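Putative surface anchored protein (Clostridium perfringens B, PDB 4NI6) is a putative surface-anchored adhesin whose Ig-like repeat domain, stabilised by an internal ester cross-link, probably forms part of a stiff shaft. Local coordinates at residues 5-10 and 18-23; 46-51 and 81-86; 55-58 and 62-65; 64-69 and 90-95; 85-90 and 98-103. All coordinates share one frame; numbering follows the deposited sequence.

How the interactions relate
From the N terminus, interaction 1 closes the first short loop, setting residues 5-10 against 18-23 and so one sheet of the sandwich against the edge of the other. Interaction 2 closes a larger loop across the two sheets, between 46-51 and 81-86, and interaction 3, the hairpin of 55-58 with 62-65, is nested inside it. Interaction 4 starts on 64-65, where interaction 3 ends, and reaches the loop after strand 81-90; it therefore crosses interactions 2 and 5. Interaction 5 begins on L85 and D86, where interaction 2 ends, and spans the sheets to strand 97-106. It also touches interaction 1, through V7 and V100.

Interaction 1 (5-10 and 18-23); sequences TTVAAD and KEALVS
A9 and V7 meet A20 and V22 in a buried apolar contact at one margin of the β-sandwich, where strand 3-9 of the four-stranded sheet passes over the short strand 20-22 of the mixed sheet. The segment axes approach to 7.1 Å and run within 15° of each other. That separation is too wide for direct backbone pairing and leaves the joining to small side chains. A9 is central: its CB lies 3.6 Å from V22 CG2 and 4.2 Å from A20 CB. The CG2 branch of V22 does the touching because CG1 stands anti to the backbone N (chi1 -179°), which turns CG2 to the side opposite the carbonyl carbon. V7 adds a looser touch, CG1 to A20 CB at 4.3 Å. A water links the two backbones, donating one hydrogen to A9 O at 2.8 Å and the other to L21 O at 3.0 Å. Next to A9, D10 is a marginal neighbour of V22 and accepts at OD1 from D32 N. Further down strand 3-9, T5 OG1 is bonded covalently to Q135 CD of strand 121-139. Small apolar side chains packed between the two sheets, on the strand that carries the T5-Q135 cross-link, are consistent with the Ig-like sandwich of a Thr-Gln ester-bond domain.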
# COMPACT_ATOMS: atom_id res chain seq x y z
N THR A 5 -5.47 4.39 0.41
CA THR A 5 -4.02 4.46 0.12
C THR A 5 -3.74 5.27 -1.14
O THR A 5 -4.56 5.33 -2.03
CB THR A 5 -3.44 3.05 -0.04
OG1 THR A 5 -4.00 2.46 -1.23
CG2 THR A 5 -3.75 2.13 1.14
N THR A 6 -2.60 5.95 -1.11
CA THR A 6 -2.12 6.71 -2.25
C THR A 6 -0.64 6.38 -2.47
O THR A 6 0.21 6.68 -1.64
CB THR A 6 -2.26 8.22 -2.00
OG1 THR A 6 -3.60 8.51 -1.57
CG2 THR A 6 -1.98 9.01 -3.27
N VAL A 7 -0.33 5.82 -3.64
CA VAL A 7 1.05 5.57 -4.01
C VAL A 7 1.73 6.83 -4.51
O VAL A 7 1.09 7.71 -5.05
CB VAL A 7 1.13 4.44 -5.07
CG1 VAL A 7 0.59 4.88 -6.43
CG2 VAL A 7 2.54 3.88 -5.20
N ALA A 8 3.04 6.90 -4.30
CA ALA A 8 3.87 7.94 -4.93
C ALA A 8 5.02 7.23 -5.61
O ALA A 8 5.72 6.40 -5.00
CB ALA A 8 4.40 8.91 -3.90
N ALA A 9 5.24 7.58 -6.87
CA ALA A 9 6.30 7.00 -7.68
C ALA A 9 7.25 8.13 -8.08
O ALA A 9 6.85 9.08 -8.77
CB ALA A 9 5.69 6.36 -8.91
N ASP A 10 8.43 8.15 -7.47
CA ASP A 10 9.32 9.31 -7.61
C ASP A 10 8.59 10.62 -7.24
O ASP A 10 8.84 11.67 -7.80
CB ASP A 10 9.96 9.34 -9.01
CG ASP A 10 10.93 8.07 -9.23
OD1 ASP A 10 11.57 7.40 -8.12
OD2 ASP A 10 11.25 7.97 -10.52
N LYS A 18 -6.57 8.59 -11.82
CA LYS A 18 -5.37 8.55 -12.69
C LYS A 18 -4.22 7.91 -11.95
O LYS A 18 -3.81 8.39 -10.89
CB LYS A 18 -4.99 9.96 -13.17
CG LYS A 18 -3.77 10.05 -14.08
CD LYS A 18 -3.37 11.51 -14.27
CE LYS A 18 -2.10 11.66 -15.11
NZ LYS A 18 -1.77 13.09 -15.35
N GLU A 19 -3.68 6.83 -12.52
CA GLU A 19 -2.50 6.18 -11.97
C GLU A 19 -1.32 7.15 -11.93
O GLU A 19 -1.23 8.07 -12.76
CB GLU A 19 -2.12 4.97 -12.86
CG GLU A 19 -3.17 3.90 -13.06
CD GLU A 19 -4.17 4.15 -14.18
OE1 GLU A 19 -4.22 5.27 -14.77
OE2 GLU A 19 -4.89 3.16 -14.49
N ALA A 20 -0.40 6.94 -10.99
CA ALA A 20 0.88 7.67 -10.99
C ALA A 20 1.69 7.26 -12.22
O ALA A 20 1.94 6.09 -12.42
CB ALA A 20 1.68 7.34 -9.75
N LEU A 21 2.08 8.24 -13.03
CA LEU A 21 2.85 7.93 -14.22
C LEU A 21 4.35 8.19 -14.02
O LEU A 21 4.76 9.21 -13.46
CB LEU A 21 2.34 8.78 -15.39
CG LEU A 21 0.91 8.51 -15.85
CD1 LEU A 21 0.49 9.39 -17.01
CD2 LEU A 21 0.66 7.04 -16.15
N VAL A 22 5.13 7.21 -14.42
CA VAL A 22 6.58 7.35 -14.48
C VAL A 22 7.02 7.38 -15.93
O VAL A 22 6.69 6.47 -16.68
CB VAL A 22 7.28 6.14 -13.79
CG1 VAL A 22 8.80 6.32 -13.82
CG2 VAL A 22 6.80 5.96 -12.35
N SER A 23 7.68 8.46 -16.34
CA SER A 23 8.09 8.56 -17.73
C SER A 23 9.09 7.48 -18.05
O SER A 23 9.84 7.01 -17.19
CB SER A 23 8.69 9.93 -18.05
OG SER A 23 9.93 10.07 -17.41
O HOH W 1 7.06 9.33 -11.53

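Interaction 2 (46-51 and 81-86); sequences EKYNLT and GQWELD
The hydrophobic core of the Ig-like β-sandwich is built here from L50 and Y48 on one sheet and W83 and L85 on the other. Strand 47-57 belongs to the mixed sheet and strand 81-90 to the antiparallel one. Their segment axes come no closer than 9.2 Å and cross at -46°, so the link between them is made by side chains, all four of them buried. W83 is the broad element: its CH2 lies 4.2 Å from Y48 CD1, and its CE3 lies 4.3 Å from L50 CD2, both approaches being oblique to the rings. The polar ends of W83 and Y48 are tied down by residues of other strands and loops. W83 NE1 donates to T74 O, and the hydroxyl of Y48 hydrogen-bonds with Q123 OE1 and V43 N, which should limit rotation of both rings. W83 also stacks on Y39. Next along the strands, L50 holds CG anti to its backbone N (chi1 179°), which directs the side chain toward L85, the two meeting at a slant. In the conformer described, one of two for L85, its CD1 sits against both L50 CG and L50 CD2, at 4.1 Å from CG and 3.9 Å from CD2.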
# COMPACT_ATOMS: atom_id res chain seq x y z
N GLU A 46 -3.11 1.50 19.82
CA GLU A 46 -2.75 0.11 19.61
C GLU A 46 -1.74 -0.04 18.46
O GLU A 46 -1.85 0.67 17.42
CB GLU A 46 -4.00 -0.74 19.31
CG GLU A 46 -4.87 -0.99 20.52
CD GLU A 46 -4.21 -1.85 21.57
OE1 GLU A 46 -3.41 -2.76 21.31
OE2 GLU A 46 -4.76 -1.80 22.67
N LYS A 47 -0.84 -1.00 18.60
CA LYS A 47 0.13 -1.32 17.54
C LYS A 47 -0.45 -2.29 16.53
O LYS A 47 -1.23 -3.22 16.89
CB LYS A 47 1.38 -1.96 18.16
CG LYS A 47 2.20 -1.02 19.02
CD LYS A 47 3.58 -1.54 19.37
CE LYS A 47 3.52 -2.83 20.18
NZ LYS A 47 4.83 -3.17 20.81
N TYR A 48 -0.04 -2.10 15.27
CA TYR A 48 -0.43 -2.94 14.13
C TYR A 48 0.80 -3.33 13.34
O TYR A 48 1.75 -2.56 13.27
CB TYR A 48 -1.40 -2.20 13.19
CG TYR A 48 -2.76 -1.94 13.81
CD1 TYR A 48 -2.93 -0.91 14.75
CD2 TYR A 48 -3.86 -2.66 13.40
CE1 TYR A 48 -4.17 -0.70 15.37
CE2 TYR A 48 -5.09 -2.48 14.02
CZ TYR A 48 -5.23 -1.47 14.97
OH TYR A 48 -6.44 -1.28 15.65
N ASN A 49 0.80 -4.56 12.84
CA ASN A 49 1.76 -4.98 11.83
C ASN A 49 1.20 -4.53 10.47
O ASN A 49 0.16 -5.02 10.03
CB ASN A 49 1.84 -6.51 11.80
CG ASN A 49 1.91 -7.19 13.19
OD1 ASN A 49 1.15 -8.14 13.49
ND2 ASN A 49 2.87 -6.80 13.99
N LEU A 50 1.92 -3.64 9.78
CA LEU A 50 1.50 -3.14 8.46
C LEU A 50 2.34 -3.82 7.39
O LEU A 50 3.56 -3.62 7.37
CB LEU A 50 1.65 -1.63 8.40
CG LEU A 50 1.25 -1.01 7.05
CD1 LEU A 50 -0.24 -1.17 6.78
CD2 LEU A 50 1.67 0.44 6.94
N THR A 51 1.70 -4.63 6.58
CA THR A 51 2.40 -5.24 5.42
C THR A 51 1.93 -4.61 4.14
O THR A 51 0.75 -4.62 3.80
CB THR A 51 2.13 -6.75 5.34
OG1 THR A 51 2.64 -7.38 6.52
CG2 THR A 51 2.81 -7.37 4.09
N GLY A 81 -5.94 8.36 11.38
CA GLY A 81 -4.71 9.07 11.13
C GLY A 81 -4.06 8.59 9.84
O GLY A 81 -4.73 8.02 8.98
N GLN A 82 -2.77 8.84 9.71
CA GLN A 82 -2.01 8.52 8.50
C GLN A 82 -0.73 7.78 8.86
O GLN A 82 -0.03 8.15 9.80
CB GLN A 82 -1.69 9.82 7.77
CG GLN A 82 -1.20 9.59 6.36
CD GLN A 82 -0.97 10.90 5.66
OE1 GLN A 82 0.08 11.52 5.80
NE2 GLN A 82 -2.00 11.39 4.99
N TRP A 83 -0.39 6.79 8.03
CA TRP A 83 0.92 6.15 8.08
C TRP A 83 1.58 6.28 6.72
O TRP A 83 0.92 6.56 5.73
CB TRP A 83 0.79 4.67 8.40
CG TRP A 83 0.22 4.36 9.75
CD1 TRP A 83 0.54 4.93 10.97
CD2 TRP A 83 -0.68 3.26 10.05
NE1 TRP A 83 -0.20 4.33 11.97
CE2 TRP A 83 -0.91 3.29 11.48
CE3 TRP A 83 -1.39 2.37 9.29
CZ2 TRP A 83 -1.78 2.39 12.11
CZ3 TRP A 83 -2.18 1.42 9.92
CH2 TRP A 83 -2.43 1.48 11.30
N GLU A 84 2.88 6.02 6.69
CA GLU A 84 3.65 5.91 5.45
C GLU A 84 4.40 4.60 5.43
O GLU A 84 4.85 4.13 6.47
CB GLU A 84 4.63 7.09 5.34
CG GLU A 84 3.88 8.39 5.22
CD GLU A 84 4.81 9.55 5.01
OE1 GLU A 84 5.89 9.35 4.43
OE2 GLU A 84 4.47 10.66 5.45
N LEU A 85 4.64 4.09 4.21
CA LEU A 85 5.40 2.86 4.01
C LEU A 85 6.27 3.03 2.77
O LEU A 85 5.75 3.27 1.68
CB LEU A 85 4.47 1.66 3.83
CG LEU A 85 5.20 0.32 3.74
CD1 LEU A 85 4.46 -0.78 4.48
CD2 LEU A 85 5.35 -0.06 2.30
N ASP A 86 7.59 2.95 2.93
CA ASP A 86 8.53 3.28 1.86
C ASP A 86 9.15 1.98 1.36
O ASP A 86 9.85 1.29 2.11
CB ASP A 86 9.63 4.19 2.46
CG ASP A 86 10.57 4.79 1.44
OD1 ASP A 86 10.50 4.38 0.26
OD2 ASP A 86 11.35 5.68 1.82

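Interaction 3 (55-58 and 62-65); sequences MHVK and SLEE
K58 NZ meets E64 OE1 from above the carboxylate plane, 47° out of it, in a salt bridge of 2.8 Å between NZ and OE1. This holds for the one of two E64 conformers described. H56, on the same face of the sheet as E64, packs its CB against E64 O, while its ring meets that of Y98 with the planes about 25° apart and its NE2 hydrogen-bonds with E96 OE1. These groups decorate a β-hairpin, strand 47-57 turning into strand 63-74 near the surface of the domain. The register is antiparallel. H56 and E64 form a hydrogen-bonded pair, with H56 N to E64 O at 2.8 Å and E64 N to H56 O at 3.0 Å. Nearer the turn, K58 N adds a bond to S62 O at 2.9 Å, and S62 OG is hydrogen-bonded with D60 OD1. The other face carries M55, V57, L63 and E65; of strand 97-106, V99 touches M55 and V57, and F101 touches M55 and L63. M55 is folded back on itself, bent at chi2 (-59°) and again at chi3. The fold lays its sulfur over the neighbouring strand, SD lying 3.8 Å from E65 CA. It also delivers the terminal CE to L63 CB at 3.7 Å, the two side chains crossing at about a right angle. E65 sends its carboxylate to K53 NZ in a salt bridge. V57 and L63 instead run side by side in the same direction, with V57 CG2 at 4.0 Å from L63 CD2.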
# COMPACT_ATOMS: atom_id res chain seq x y z
N MET A 55 2.56 -5.12 -6.32
CA MET A 55 2.15 -6.22 -7.21
C MET A 55 2.20 -5.78 -8.67
O MET A 55 1.67 -4.73 -9.01
CB MET A 55 0.70 -6.59 -6.89
CG MET A 55 0.43 -6.91 -5.42
SD MET A 55 1.41 -8.28 -4.73
CE MET A 55 0.65 -9.62 -5.62
N HIS A 56 2.85 -6.58 -9.50
CA HIS A 56 2.81 -6.41 -10.95
C HIS A 56 1.48 -6.92 -11.45
O HIS A 56 1.09 -8.06 -11.19
CB HIS A 56 3.99 -7.17 -11.53
CG HIS A 56 4.08 -7.14 -13.02
ND1 HIS A 56 4.76 -8.09 -13.69
CD2 HIS A 56 3.56 -6.28 -13.98
CE1 HIS A 56 4.76 -7.80 -15.01
NE2 HIS A 56 4.01 -6.72 -15.20
N VAL A 57 0.72 -6.03 -12.09
CA VAL A 57 -0.60 -6.35 -12.64
C VAL A 57 -0.48 -6.71 -14.11
O VAL A 57 -0.17 -5.85 -14.93
CB VAL A 57 -1.56 -5.15 -12.55
CG1 VAL A 57 -2.96 -5.53 -13.02
CG2 VAL A 57 -1.59 -4.59 -11.14
N LYS A 58 -0.78 -7.96 -14.44
CA LYS A 58 -0.70 -8.41 -15.82
C LYS A 58 -1.99 -8.14 -16.58
O LYS A 58 -3.04 -7.91 -15.98
CB LYS A 58 -0.33 -9.89 -15.87
CG LYS A 58 1.03 -10.15 -15.24
CD LYS A 58 1.47 -11.58 -15.45
CE LYS A 58 2.94 -11.63 -15.83
NZ LYS A 58 3.38 -13.01 -16.18
N SER A 62 -3.91 -11.19 -13.65
CA SER A 62 -3.11 -11.89 -12.65
C SER A 62 -2.05 -10.98 -12.05
O SER A 62 -1.74 -9.93 -12.61
CB SER A 62 -2.48 -13.16 -13.22
OG SER A 62 -1.39 -12.86 -14.07
N LEU A 63 -1.60 -11.34 -10.86
CA LEU A 63 -0.65 -10.54 -10.09
C LEU A 63 0.61 -11.33 -9.84
O LEU A 63 0.57 -12.55 -9.73
CB LEU A 63 -1.26 -10.15 -8.74
CG LEU A 63 -2.62 -9.45 -8.78
CD1 LEU A 63 -3.15 -9.31 -7.36
CD2 LEU A 63 -2.51 -8.08 -9.46
N GLU A 64 1.73 -10.63 -9.77
CA GLU A 64 2.96 -11.21 -9.26
C GLU A 64 3.64 -10.23 -8.34
O GLU A 64 3.77 -9.05 -8.65
CB GLU A 64 3.86 -11.58 -10.43
CG GLU A 64 3.03 -12.13 -11.56
CD GLU A 64 3.86 -12.85 -12.59
OE1 GLU A 64 3.25 -13.52 -13.43
OE2 GLU A 64 5.11 -12.74 -12.54
N GLU A 65 3.99 -10.70 -7.15
CA GLU A 65 4.59 -9.83 -6.15
C GLU A 65 5.99 -9.42 -6.58
O GLU A 65 6.81 -10.27 -6.94
CB GLU A 65 4.63 -10.52 -4.80
CG GLU A 65 5.12 -9.63 -3.68
CD GLU A 65 5.10 -10.36 -2.36
OE1 GLU A 65 4.00 -10.60 -1.82
OE2 GLU A 65 6.18 -10.67 -1.84

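Interaction 4 (64-69 and 90-95); sequences EEVATK and QKLQVG
A classic β-bulge in strand 63-74, formed by V66 and A67 opposite L54, pushes both residues toward Q90 and L92 of the segment that leaves strand 81-90. The bulge shows in the backbone of V66, whose psi of -42° departs from extended geometry; it lets consecutive residues point to the same partner segment. A67 CB is met by the amide of Q90 at nearly equal distances, 3.6 Å from OE1 and 3.8 Å from NE2; the methyl lies over the amide, offset from CD toward one side. Q90 is bent at chi2 (-70°), which folds the amide back over its own strand, and NE2 finds its hydrogen-bond acceptor in F87 O. V66, given in one of two conformers, lies alongside Q90 with the two side chains pointing opposite ways, CG1 being 3.9 Å from OE1. In the Ig-like sandwich this is a surface contact, bringing the hairpin strand of the mixed sheet up to the end of the edge strand of the other sheet. Beyond Q90 the chain bends in an inverse γ-turn centred on K91, marked by a weak bond of 3.1 Å from L92 N to Q90 O. L92 meets V66 at about a right angle, its CD2 4.1 Å from V66 CG1, while also lying against L137, V139 and Y98. Q93 N, one step on, is hydrogen-bonded with the hydroxyl of Y98.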
# COMPACT_ATOMS: atom_id res chain seq x y z
N GLU A 64 1.73 -10.63 -9.77
CA GLU A 64 2.96 -11.21 -9.26
C GLU A 64 3.64 -10.23 -8.34
O GLU A 64 3.77 -9.05 -8.65
CB GLU A 64 3.86 -11.58 -10.43
CG GLU A 64 3.03 -12.13 -11.56
CD GLU A 64 3.86 -12.85 -12.59
OE1 GLU A 64 3.25 -13.52 -13.43
OE2 GLU A 64 5.11 -12.74 -12.54
N GLU A 65 3.99 -10.70 -7.15
CA GLU A 65 4.59 -9.83 -6.15
C GLU A 65 5.99 -9.42 -6.58
O GLU A 65 6.81 -10.27 -6.94
CB GLU A 65 4.63 -10.52 -4.80
CG GLU A 65 5.12 -9.63 -3.68
CD GLU A 65 5.10 -10.36 -2.36
OE1 GLU A 65 4.00 -10.60 -1.82
OE2 GLU A 65 6.18 -10.67 -1.84
N VAL A 66 6.23 -8.12 -6.50
CA VAL A 66 7.52 -7.51 -6.81
C VAL A 66 8.29 -7.25 -5.53
O VAL A 66 9.50 -7.43 -5.49
CB VAL A 66 7.34 -6.17 -7.55
CG1 VAL A 66 8.68 -5.50 -7.82
CG2 VAL A 66 6.58 -6.40 -8.85
N ALA A 67 7.59 -6.75 -4.51
CA ALA A 67 8.23 -6.32 -3.26
C ALA A 67 7.21 -6.48 -2.14
O ALA A 67 6.02 -6.34 -2.35
CB ALA A 67 8.67 -4.86 -3.34
N THR A 68 7.72 -6.69 -0.93
CA THR A 68 6.91 -6.72 0.27
C THR A 68 7.71 -6.05 1.38
O THR A 68 8.91 -6.26 1.49
CB THR A 68 6.47 -8.17 0.59
OG1 THR A 68 5.52 -8.16 1.67
CG2 THR A 68 7.63 -9.07 1.00
N LYS A 69 7.00 -5.35 2.27
CA LYS A 69 7.62 -4.73 3.43
C LYS A 69 6.66 -4.75 4.57
O LYS A 69 5.49 -4.42 4.39
CB LYS A 69 7.99 -3.28 3.13
CG LYS A 69 8.79 -2.65 4.24
CD LYS A 69 9.38 -1.33 3.81
CE LYS A 69 9.77 -0.48 5.00
NZ LYS A 69 10.86 -1.09 5.81
N GLN A 90 12.90 0.71 -6.59
CA GLN A 90 12.45 -0.52 -7.20
C GLN A 90 12.80 -0.50 -8.67
O GLN A 90 12.56 0.49 -9.37
CB GLN A 90 10.93 -0.66 -7.02
CG GLN A 90 10.52 -0.77 -5.55
CD GLN A 90 10.95 -2.10 -4.96
OE1 GLN A 90 10.88 -3.12 -5.62
NE2 GLN A 90 11.30 -2.11 -3.68
N LYS A 91 13.33 -1.60 -9.14
CA LYS A 91 13.75 -1.63 -10.54
C LYS A 91 12.62 -2.21 -11.42
O LYS A 91 12.51 -3.43 -11.57
CB LYS A 91 15.11 -2.34 -10.74
CG LYS A 91 16.32 -1.67 -10.06
CD LYS A 91 16.93 -0.52 -10.85
CE LYS A 91 18.03 0.18 -10.05
NZ LYS A 91 19.33 -0.58 -10.09
N LEU A 92 11.66 -1.35 -11.73
CA LEU A 92 10.41 -1.71 -12.43
C LEU A 92 10.54 -1.77 -13.96
O LEU A 92 11.50 -1.23 -14.54
CB LEU A 92 9.29 -0.75 -12.04
CG LEU A 92 9.05 -0.65 -10.53
CD1 LEU A 92 7.87 0.25 -10.20
CD2 LEU A 92 8.80 -2.03 -9.94
N GLN A 93 9.61 -2.48 -14.61
CA GLN A 93 9.71 -2.76 -16.05
C GLN A 93 8.98 -1.67 -16.83
O GLN A 93 7.78 -1.41 -16.60
CB GLN A 93 9.09 -4.13 -16.36
CG GLN A 93 9.96 -5.32 -15.95
CD GLN A 93 9.21 -6.64 -15.97
OE1 GLN A 93 9.40 -7.51 -15.04
NE2 GLN A 93 8.38 -6.82 -17.03
N VAL A 94 9.65 -1.14 -17.84
CA VAL A 94 9.02 -0.18 -18.74
C VAL A 94 7.81 -0.80 -19.42
O VAL A 94 7.87 -1.93 -19.94
CB VAL A 94 10.02 0.40 -19.76
CG1 VAL A 94 9.31 1.10 -20.93
CG2 VAL A 94 10.96 1.35 -19.05
N GLY A 95 6.71 -0.05 -19.44
CA GLY A 95 5.48 -0.55 -20.03
C GLY A 95 4.51 -1.22 -19.07
O GLY A 95 3.38 -1.53 -19.46

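Interaction 5 (85-90 and 98-103); sequences LDFGNQ and YVVFEN
F87 and V100 come at each other from opposite sheets of the sandwich, and V100 CG1 arrives at the edge of the phenyl ring, near its plane. V100 CG1 is 4.0 Å from F87 CE2 and 4.1 Å from CZ. CG2 sits further out of the plane, 4.1 Å from CE2, on the side away from L85. With V100 CG1 anti to the backbone N (chi1 179°), the two branches spread across the gap toward the phenyl group. One face of F87 is occupied from its own strand: in the L85 conformer described, one of two, CD2 stands 3.5 Å above the ring plane, offset toward the rim. L85 has a second neighbour in E102, whose side chain runs antiparallel to its own. In that same conformer, L85 CD1 lies 3.9 Å from E102 OE2, and L85 CB lies 4.0 Å from OE1. E102 gets there by a bend at chi2, its carboxylate lying close to D35 OD2 while its CG touches T5, the residue bonded to Q135. An Asx turn spans F87: D86 OD1 accepts from G88 N at 2.9 Å, the donor lying above the carboxylate plane. F87 O in turn receives Q90 NE2, tilted 38° out of the carbonyl plane. Across the contact itself the chemistry is purely van der Waals: hydrocarbon meets hydrocarbon at F87 and V100, and L85 lines one wall of the E102 carboxylate with carbon. With D35 close by, this would probably leave the polar environment of E102 to be set by residues other than L85.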
# COMPACT_ATOMS: atom_id res chain seq x y z
N LEU A 85 4.64 4.09 4.21
CA LEU A 85 5.40 2.86 4.01
C LEU A 85 6.27 3.03 2.77
O LEU A 85 5.75 3.27 1.68
CB LEU A 85 4.47 1.66 3.83
CG LEU A 85 5.20 0.32 3.74
CD1 LEU A 85 4.46 -0.78 4.48
CD2 LEU A 85 5.35 -0.06 2.30
N ASP A 86 7.59 2.95 2.93
CA ASP A 86 8.53 3.28 1.86
C ASP A 86 9.15 1.98 1.36
O ASP A 86 9.85 1.29 2.11
CB ASP A 86 9.63 4.19 2.46
CG ASP A 86 10.57 4.79 1.44
OD1 ASP A 86 10.50 4.38 0.26
OD2 ASP A 86 11.35 5.68 1.82
N PHE A 87 8.89 1.63 0.10
CA PHE A 87 9.48 0.44 -0.50
C PHE A 87 10.91 0.69 -0.97
O PHE A 87 11.58 -0.24 -1.42
CB PHE A 87 8.67 -0.04 -1.71
CG PHE A 87 7.30 -0.59 -1.36
CD1 PHE A 87 7.15 -1.92 -1.00
CD2 PHE A 87 6.17 0.18 -1.56
CE1 PHE A 87 5.90 -2.42 -0.65
CE2 PHE A 87 4.91 -0.33 -1.24
CZ PHE A 87 4.78 -1.64 -0.80
N GLY A 88 11.34 1.94 -0.97
CA GLY A 88 12.64 2.32 -1.53
C GLY A 88 12.67 2.20 -3.05
O GLY A 88 11.65 2.15 -3.72
N ASN A 89 13.89 2.15 -3.56
CA ASN A 89 14.12 2.07 -5.00
C ASN A 89 13.75 0.71 -5.56
O ASN A 89 14.15 -0.32 -5.01
CB ASN A 89 15.60 2.36 -5.31
CG ASN A 89 15.90 2.35 -6.80
OD1 ASN A 89 16.15 1.29 -7.39
ND2 ASN A 89 15.68 3.48 -7.44
N GLN A 90 12.90 0.71 -6.59
CA GLN A 90 12.45 -0.52 -7.20
C GLN A 90 12.80 -0.50 -8.67
O GLN A 90 12.56 0.49 -9.37
CB GLN A 90 10.93 -0.66 -7.02
CG GLN A 90 10.52 -0.77 -5.55
CD GLN A 90 10.95 -2.10 -4.96
OE1 GLN A 90 10.88 -3.12 -5.62
NE2 GLN A 90 11.30 -2.11 -3.68
N TYR A 98 1.81 -1.49 -11.89
CA TYR A 98 2.01 -2.02 -10.54
C TYR A 98 1.02 -1.38 -9.59
O TYR A 98 0.71 -0.23 -9.70
CB TYR A 98 3.42 -1.73 -10.02
CG TYR A 98 4.51 -2.29 -10.94
CD1 TYR A 98 4.96 -1.57 -12.08
CD2 TYR A 98 5.03 -3.53 -10.72
CE1 TYR A 98 5.87 -2.13 -12.99
CE2 TYR A 98 5.92 -4.10 -11.62
CZ TYR A 98 6.36 -3.38 -12.73
OH TYR A 98 7.30 -3.91 -13.56
N VAL A 99 0.57 -2.16 -8.59
CA VAL A 99 -0.38 -1.67 -7.58
C VAL A 99 0.09 -2.04 -6.18
O VAL A 99 0.65 -3.09 -5.97
CB VAL A 99 -1.80 -2.19 -7.89
CG1 VAL A 99 -1.90 -3.71 -7.80
CG2 VAL A 99 -2.88 -1.54 -7.02
N VAL A 100 -0.18 -1.12 -5.26
CA VAL A 100 0.15 -1.34 -3.85
C VAL A 100 -1.04 -1.88 -3.07
O VAL A 100 -2.14 -1.35 -3.21
CB VAL A 100 0.65 -0.06 -3.17
CG1 VAL A 100 0.96 -0.30 -1.69
CG2 VAL A 100 1.88 0.49 -3.88
N PHE A 101 -0.79 -2.99 -2.38
CA PHE A 101 -1.73 -3.57 -1.41
C PHE A 101 -1.23 -3.24 0.01
O PHE A 101 -0.03 -3.21 0.26
CB PHE A 101 -1.71 -5.07 -1.57
CG PHE A 101 -2.48 -5.61 -2.75
CD1 PHE A 101 -3.07 -4.80 -3.70
CD2 PHE A 101 -2.58 -6.99 -2.90
CE1 PHE A 101 -3.75 -5.33 -4.78
CE2 PHE A 101 -3.27 -7.54 -3.97
CZ PHE A 101 -3.85 -6.71 -4.92
N GLU A 102 -2.17 -3.07 0.96
CA GLU A 102 -1.82 -2.84 2.38
C GLU A 102 -2.73 -3.67 3.28
O GLU A 102 -3.91 -3.84 2.98
CB GLU A 102 -2.03 -1.38 2.75
CG GLU A 102 -1.09 -0.40 2.07
CD GLU A 102 0.35 -0.40 2.58
OE1 GLU A 102 1.18 0.37 2.00
OE2 GLU A 102 0.73 -1.24 3.41
N ASN A 103 -2.12 -4.26 4.30
CA ASN A 103 -2.82 -5.07 5.28
C ASN A 103 -2.30 -4.68 6.66
O ASN A 103 -1.12 -4.82 6.97
CB ASN A 103 -2.49 -6.50 5.01
CG ASN A 103 -3.28 -7.46 5.87
OD1 ASN A 103 -4.28 -8.02 5.44
ND2 ASN A 103 -2.85 -7.61 7.11